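Local structure of PpBBE-like 1 D396N (Physcomitrella patens subsp. patens, 6EO5) at residues A[160-165]-A[250-255]. The protein is a flavin-dependent oxidase of the berberine bridge enzyme-like family that oxidises cellobiose. Numbering follows the deposited sequence.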
ATOM      1  N   SER A 160      -1.991 -12.618  -0.268  1.00 56.05           N
ATOM      2  CA  SER A 160      -0.543 -12.403  -0.302  1.00 54.51           C
ATOM      3  C   SER A 160       0.238 -13.530   0.363  1.00 52.25           C
ATOM      4  O   SER A 160       1.399 -13.746   0.012  1.00 52.43           O
ATOM      5  CB  SER A 160      -0.176 -11.070   0.358  1.00 53.04           C
ATOM      6  OG  SER A 160      -0.438  -9.965  -0.496  1.00 56.97           O
ATOM      7  N   ARG A 161      -0.356 -14.248   1.327  1.00 52.07           N
ATOM      8  CA  ARG A 161       0.392 -15.322   1.976  1.00 52.30           C
ATOM      9  C   ARG A 161       0.544 -16.532   1.062  1.00 56.35           C
ATOM     10  O   ARG A 161       1.419 -17.371   1.290  1.00 57.34           O
ATOM     11  CB  ARG A 161      -0.258 -15.689   3.318  1.00 49.58           C
ATOM     12  CG  ARG A 161      -0.190 -14.515   4.335  1.00 50.90           C
ATOM     13  CD  ARG A 161      -0.667 -14.864   5.745  1.00 52.50           C
ATOM     14  NE  ARG A 161       0.301 -15.642   6.527  1.00 55.96           N
ATOM     15  CZ  ARG A 161       0.231 -16.962   6.697  1.00 58.14           C
ATOM     16  NH1 ARG A 161      -0.759 -17.642   6.133  1.00 54.72           N
ATOM     17  NH2 ARG A 161       1.141 -17.604   7.426  1.00 53.79           N
ATOM     18  N   LYS A 162      -0.254 -16.613   0.004  1.00 57.21           N
ATOM     19  CA  LYS A 162      -0.066 -17.643  -0.998  1.00 56.12           C
ATOM     20  C   LYS A 162       0.784 -17.128  -2.150  1.00 53.90           C
ATOM     21  O   LYS A 162       1.774 -17.766  -2.523  1.00 53.24           O
ATOM     22  CB  LYS A 162      -1.428 -18.125  -1.506  1.00 60.27           C
ATOM     23  CG  LYS A 162      -1.387 -19.354  -2.380  1.00 55.23           C
ATOM     24  CD  LYS A 162      -0.919 -20.559  -1.587  1.00 58.11           C
ATOM     25  CE  LYS A 162      -1.005 -21.833  -2.418  1.00 56.94           C
ATOM     26  NZ  LYS A 162      -0.080 -22.864  -1.878  1.00 60.28           N
ATOM     27  N   PHE A 163       0.430 -15.957  -2.688  1.00 52.15           N
ATOM     28  CA  PHE A 163       0.960 -15.465  -3.959  1.00 52.94           C
ATOM     29  C   PHE A 163       2.058 -14.412  -3.820  1.00 57.24           C
ATOM     30  O   PHE A 163       2.618 -13.996  -4.845  1.00 58.30           O
ATOM     31  CB  PHE A 163      -0.171 -14.871  -4.816  1.00 53.86           C
ATOM     32  CG  PHE A 163      -1.308 -15.825  -5.097  1.00 56.22           C
ATOM     33  CD1 PHE A 163      -1.076 -17.187  -5.282  1.00 55.49           C
ATOM     34  CD2 PHE A 163      -2.612 -15.349  -5.190  1.00 54.69           C
ATOM     35  CE1 PHE A 163      -2.121 -18.050  -5.551  1.00 51.68           C
ATOM     36  CE2 PHE A 163      -3.667 -16.213  -5.468  1.00 57.40           C
ATOM     37  CZ  PHE A 163      -3.421 -17.563  -5.645  1.00 52.08           C
ATOM     38  N   GLY A 164       2.366 -13.959  -2.598  1.00 55.91           N
ATOM     39  CA  GLY A 164       3.377 -12.942  -2.360  1.00 51.48           C
ATOM     40  C   GLY A 164       2.779 -11.549  -2.274  1.00 56.15           C
ATOM     41  O   GLY A 164       1.561 -11.349  -2.307  1.00 59.55           O
ATOM     42  N   LEU A 165       3.667 -10.564  -2.137  1.00 55.54           N
ATOM     43  CA  LEU A 165       3.265  -9.165  -2.211  1.00 55.47           C
ATOM     44  C   LEU A 165       3.137  -8.741  -3.669  1.00 54.60           C
ATOM     45  O   LEU A 165       3.697  -9.368  -4.569  1.00 54.95           O
ATOM     46  CB  LEU A 165       4.281  -8.259  -1.502  1.00 53.51           C
ATOM     47  CG  LEU A 165       4.674  -8.584  -0.058  1.00 52.66           C
ATOM     48  CD1 LEU A 165       5.930  -7.823   0.330  1.00 51.92           C
ATOM     49  CD2 LEU A 165       3.540  -8.293   0.925  1.00 47.08           C
ATOM     50  N   PRO A 250      -1.446 -21.862   7.557  1.00 55.55           N
ATOM     51  CA  PRO A 250      -0.888 -22.259   6.260  1.00 53.84           C
ATOM     52  C   PRO A 250      -1.134 -21.186   5.218  1.00 54.22           C
ATOM     53  O   PRO A 250      -2.028 -20.348   5.350  1.00 54.16           O
ATOM     54  CB  PRO A 250      -1.640 -23.552   5.915  1.00 48.09           C
ATOM     55  CG  PRO A 250      -2.922 -23.469   6.734  1.00 49.89           C
ATOM     56  CD  PRO A 250      -2.584 -22.706   7.974  1.00 55.23           C
ATOM     57  N   ALA A 251      -0.332 -21.252   4.150  1.00 55.15           N
ATOM     58  CA  ALA A 251      -0.273 -20.187   3.157  1.00 52.30           C
ATOM     59  C   ALA A 251      -1.593 -19.956   2.439  1.00 56.31           C
ATOM     60  O   ALA A 251      -1.797 -18.856   1.907  1.00 54.50           O
ATOM     61  CB  ALA A 251       0.814 -20.481   2.124  1.00 52.20           C
ATOM     62  N   GLU A 252      -2.490 -20.951   2.397  1.00 55.91           N
ATOM     63  CA  GLU A 252      -3.770 -20.758   1.715  1.00 52.61           C
ATOM     64  C   GLU A 252      -4.680 -19.762   2.428  1.00 55.03           C
ATOM     65  O   GLU A 252      -5.732 -19.420   1.880  1.00 57.95           O
ATOM     66  CB  GLU A 252      -4.510 -22.092   1.548  1.00 55.70           C
ATOM     67  CG  GLU A 252      -3.881 -23.071   0.567  1.00 51.10           C
ATOM     68  CD  GLU A 252      -2.563 -23.634   1.057  1.00 59.09           C
ATOM     69  OE1 GLU A 252      -2.401 -23.807   2.285  1.00 60.79           O
ATOM     70  OE2 GLU A 252      -1.682 -23.888   0.211  1.00 64.02           O
ATOM     71  N   ILE A 253      -4.295 -19.265   3.608  1.00 55.69           N
ATOM     72  CA  ILE A 253      -5.072 -18.292   4.368  1.00 54.40           C
ATOM     73  C   ILE A 253      -4.260 -17.009   4.527  1.00 55.39           C
ATOM     74  O   ILE A 253      -3.075 -17.050   4.876  1.00 56.90           O
ATOM     75  CB  ILE A 253      -5.479 -18.851   5.746  1.00 53.48           C
ATOM     76  CG1 ILE A 253      -6.598 -19.884   5.594  1.00 53.81           C
ATOM     77  CG2 ILE A 253      -5.883 -17.731   6.690  1.00 50.72           C
ATOM     78  CD1 ILE A 253      -7.208 -20.318   6.894  1.00 50.74           C
ATOM     79  N   SER A 254      -4.899 -15.876   4.272  1.00 55.03           N
ATOM     80  CA  SER A 254      -4.368 -14.562   4.610  1.00 51.95           C
ATOM     81  C   SER A 254      -5.388 -13.886   5.512  1.00 56.25           C
ATOM     82  O   SER A 254      -6.568 -13.808   5.162  1.00 58.78           O
ATOM     83  CB  SER A 254      -4.120 -13.704   3.367  1.00 49.51           C
ATOM     84  OG  SER A 254      -3.027 -14.179   2.602  1.00 48.41           O
ATOM     85  N   ALA A 255      -4.950 -13.410   6.671  1.00 52.88           N
ATOM     86  CA  ALA A 255      -5.878 -12.862   7.644  1.00 53.25           C
ATOM     87  C   ALA A 255      -5.308 -11.582   8.221  1.00 53.71           C
ATOM     88  O   ALA A 255      -4.103 -11.330   8.167  1.00 57.72           O
ATOM     89  CB  ALA A 255      -6.180 -13.848   8.783  1.00 57.30           C
TER
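Pro250 O is gripped by two donors, Arg161 NH1 and Ile253 N, which come from opposite faces of its carbonyl plane. The Ile253 bond closes the type I turn 250-253, while Arg161 NH1 stands well above that plane, 3.1 Å from Pro250 O. The same NH1 reaches Ile253 O at 2.7 Å, nearly in line with the C=O bond, and both oxygens lie at the guanidinium edge, close to its plane. NH2 bonds to Val249 O and NE to Tyr368 O, so backbone carbonyls fix the rotation of the planar group. A bend at chi3 (77°) turns NE out of the line of the chain, after CD has run past Ile253 O at 3.4 Å. An alanine in place of Arg161 would probably leave Ile253 O, Val249 O and Tyr368 O without their guanidinium donors and loosen the hold on the turn. At the base of the arginine, Ser254 OG accepts a hydrogen bond from Arg161 N at 3.0 Å, fairly straight (159°). Ala251 CB sits against Arg161 O at 3.3 Å. On the more exposed side lies a salt bridge: Lys162, bent at chi2, brings NZ to the anti side of Glu252 OE2 at 2.8 Å, somewhat out of the carboxylate plane. From the helix start, Ser160 OG donates to Gly164 O, just past the helix end, and is also hydrogen-bonded to Gly157 N. The contact thus joins the short helix 160-163, whose Ser160 lies near the flavin, to the turn leading into strand 253-259 of the antiparallel seven-stranded sheet, at the junction of FAD-binding and substrate domains characteristic of the VAO fold.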